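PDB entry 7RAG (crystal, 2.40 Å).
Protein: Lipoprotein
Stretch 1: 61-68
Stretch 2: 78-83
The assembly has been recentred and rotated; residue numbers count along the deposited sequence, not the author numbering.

Stretch 1 61-68: PKHLKGKS
Stretch 2, residues 78-83: VKNPKI

What fixes the register of the two stretches? Ser68 pairs with Lys79 as an antiparallel, hydrogen-bonded bridge with Ser68 CA 5.1 Å from Lys79 CA. Ser68 N donates to Lys79 O at 3.0 Å, and Lys79 N returns a bond to Ser68 O at 2.9 Å; N-H...O angles of 158° and 166° make both nearly straight. Both residues are extended, with phi/psi of -149/159 for Ser68 and -123/128 for Lys79. Two CA-H...O contacts flank the pair, Lys67 CA to Lys79 O at 3.2 Å and Val78 CA to Ser68 O at 3.5 Å. The two CB atoms leave on the same face of the sheet, where the short side chain of Ser68 (chi1 62°, p) leaves its OG 3.5 Å from Lys79 CB. The lysine chain (m, t, t, then chi4 141°) carries its end away from the first stretch.

How does Lys67, which has the most surface covered, reach its partner? Its backbone is extended at -74/147, and its CB points sideways. The rotamers m, t, t, p then bring the end nearer, so that NZ donates to Asn80 OD1 at 2.8 Å. The same NZ reaches back to His63 O at 3.2 Å, tying the start of its own stretch to the second. A long chain with a charged amine suits this buried place because its nitrogen finds two oxygens. Asn80 (chi1 -176°, t; chi2 5°) also accepts from Lys82 N through OD1 at 3.2 Å, so one carboxamide oxygen serves both the contact and the backbone at Lys82.

What shapes the first stretch before it joins the strand? Residues Lys62 to Leu64 have helical angles, and Leu64 N bonds to Pro61 O at 2.7 Å. A type II turn follows from Leu64 to Lys67, closed by Lys67 N to Leu64 O at 2.8 Å. Gly66, at 84/-10, suits its corner: a CB would jam against the preceding carbonyl oxygen and lie 3.5 Å from Pro81 CG.

Where does the contact end, past Asn80? Pro81, at -75/-18 with a C-gamma endo ring, places its CD 3.2 Å from Gly66 O and 4.3 Å from Lys67 CG, packing against the turn. Lys82 (-59/-20) points its CB toward the first stretch; its t, t, m, t chain carries NZ to 3.7 Å from His63 O, a contact without a hydrogen bond. Altogether the stretches bury 381 Å², both sides summed.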

# COMPACT_ATOMS: atom_id res chain seq x y z
N PRO A 61 -3.39 -12.46 24.05
CA PRO A 61 -2.92 -11.60 25.15
C PRO A 61 -3.61 -10.26 24.96
O PRO A 61 -3.48 -9.63 23.91
CB PRO A 61 -1.40 -11.54 24.96
CG PRO A 61 -1.08 -12.52 23.86
CD PRO A 61 -2.34 -12.71 23.05
N LYS A 62 -4.41 -9.87 25.95
CA LYS A 62 -5.36 -8.76 25.76
C LYS A 62 -4.67 -7.51 25.23
O LYS A 62 -5.22 -6.79 24.38
CB LYS A 62 -6.06 -8.44 27.08
CG LYS A 62 -7.31 -7.63 26.90
CD LYS A 62 -7.19 -6.27 27.53
CE LYS A 62 -8.57 -5.75 27.90
NZ LYS A 62 -9.25 -6.66 28.90
N HIS A 63 -3.45 -7.24 25.71
CA HIS A 63 -2.69 -6.08 25.26
C HIS A 63 -2.57 -6.05 23.74
O HIS A 63 -2.59 -4.98 23.13
CB HIS A 63 -1.31 -6.09 25.94
CG HIS A 63 -0.30 -5.21 25.27
ND1 HIS A 63 1.03 -5.57 25.15
CD2 HIS A 63 -0.41 -3.99 24.69
CE1 HIS A 63 1.68 -4.62 24.51
NE2 HIS A 63 0.84 -3.65 24.23
N LEU A 64 -2.43 -7.22 23.12
CA LEU A 64 -2.17 -7.29 21.69
C LEU A 64 -3.42 -7.47 20.85
O LEU A 64 -3.34 -7.34 19.62
CB LEU A 64 -1.20 -8.42 21.38
CG LEU A 64 0.15 -8.33 22.06
CD1 LEU A 64 1.00 -9.51 21.66
CD2 LEU A 64 0.86 -7.04 21.76
N LYS A 65 -4.56 -7.75 21.48
CA LYS A 65 -5.77 -8.11 20.76
C LYS A 65 -6.09 -7.08 19.69
O LYS A 65 -6.08 -5.88 19.95
CB LYS A 65 -6.94 -8.22 21.74
CG LYS A 65 -8.27 -8.60 21.13
CD LYS A 65 -9.42 -8.40 22.14
CE LYS A 65 -10.73 -8.92 21.60
NZ LYS A 65 -11.93 -8.51 22.42
N GLY A 66 -6.33 -7.56 18.47
CA GLY A 66 -6.64 -6.69 17.37
C GLY A 66 -5.45 -6.08 16.66
O GLY A 66 -5.64 -5.45 15.61
N LYS A 67 -4.24 -6.20 17.20
CA LYS A 67 -3.06 -5.79 16.45
C LYS A 67 -2.77 -6.81 15.36
O LYS A 67 -3.07 -8.00 15.50
CB LYS A 67 -1.85 -5.64 17.38
CG LYS A 67 -2.05 -4.54 18.39
CD LYS A 67 -1.05 -4.59 19.48
CE LYS A 67 -0.86 -3.24 20.12
NZ LYS A 67 -2.08 -2.82 20.81
N SER A 68 -2.23 -6.34 14.24
CA SER A 68 -2.07 -7.24 13.11
C SER A 68 -0.85 -6.85 12.28
O SER A 68 -0.35 -5.73 12.34
CB SER A 68 -3.33 -7.29 12.23
OG SER A 68 -3.65 -6.02 11.66
N VAL A 78 1.56 -2.89 9.48
CA VAL A 78 1.58 -3.20 10.90
C VAL A 78 0.54 -2.28 11.54
O VAL A 78 0.64 -1.06 11.42
CB VAL A 78 2.98 -3.00 11.49
CG1 VAL A 78 3.05 -3.47 12.93
CG2 VAL A 78 4.00 -3.73 10.65
N LYS A 79 -0.46 -2.87 12.18
CA LYS A 79 -1.64 -2.14 12.59
C LYS A 79 -1.86 -2.26 14.09
O LYS A 79 -1.88 -3.38 14.63
CB LYS A 79 -2.88 -2.64 11.84
CG LYS A 79 -2.94 -2.18 10.39
CD LYS A 79 -4.25 -2.51 9.75
CE LYS A 79 -4.27 -2.09 8.29
NZ LYS A 79 -4.97 -3.09 7.44
N ASN A 80 -2.02 -1.12 14.76
CA ASN A 80 -2.51 -1.07 16.14
C ASN A 80 -3.80 -0.27 16.14
O ASN A 80 -3.77 0.98 16.16
CB ASN A 80 -1.50 -0.45 17.10
CG ASN A 80 -1.98 -0.49 18.57
OD1 ASN A 80 -3.03 -1.06 18.88
ND2 ASN A 80 -1.19 0.10 19.47
N PRO A 81 -4.96 -0.94 16.14
CA PRO A 81 -6.23 -0.20 16.05
C PRO A 81 -6.61 0.48 17.34
O PRO A 81 -7.42 1.41 17.31
CB PRO A 81 -7.23 -1.28 15.66
CG PRO A 81 -6.69 -2.53 16.31
CD PRO A 81 -5.18 -2.39 16.32
N LYS A 82 -6.02 0.08 18.47
CA LYS A 82 -6.30 0.75 19.74
C LYS A 82 -5.95 2.23 19.70
O LYS A 82 -6.44 3.00 20.53
CB LYS A 82 -5.53 0.05 20.88
CG LYS A 82 -6.04 0.34 22.30
CD LYS A 82 -5.24 -0.44 23.36
CE LYS A 82 -5.76 -1.88 23.52
NZ LYS A 82 -5.09 -2.69 24.61
N ILE A 83 -5.10 2.66 18.76
CA ILE A 83 -4.77 4.08 18.61
C ILE A 83 -4.90 4.46 17.14
O ILE A 83 -4.43 5.53 16.73
CB ILE A 83 -3.36 4.40 19.14
CG1 ILE A 83 -2.30 3.58 18.39
CG2 ILE A 83 -3.27 4.15 20.63
CD1 ILE A 83 -0.90 3.82 18.91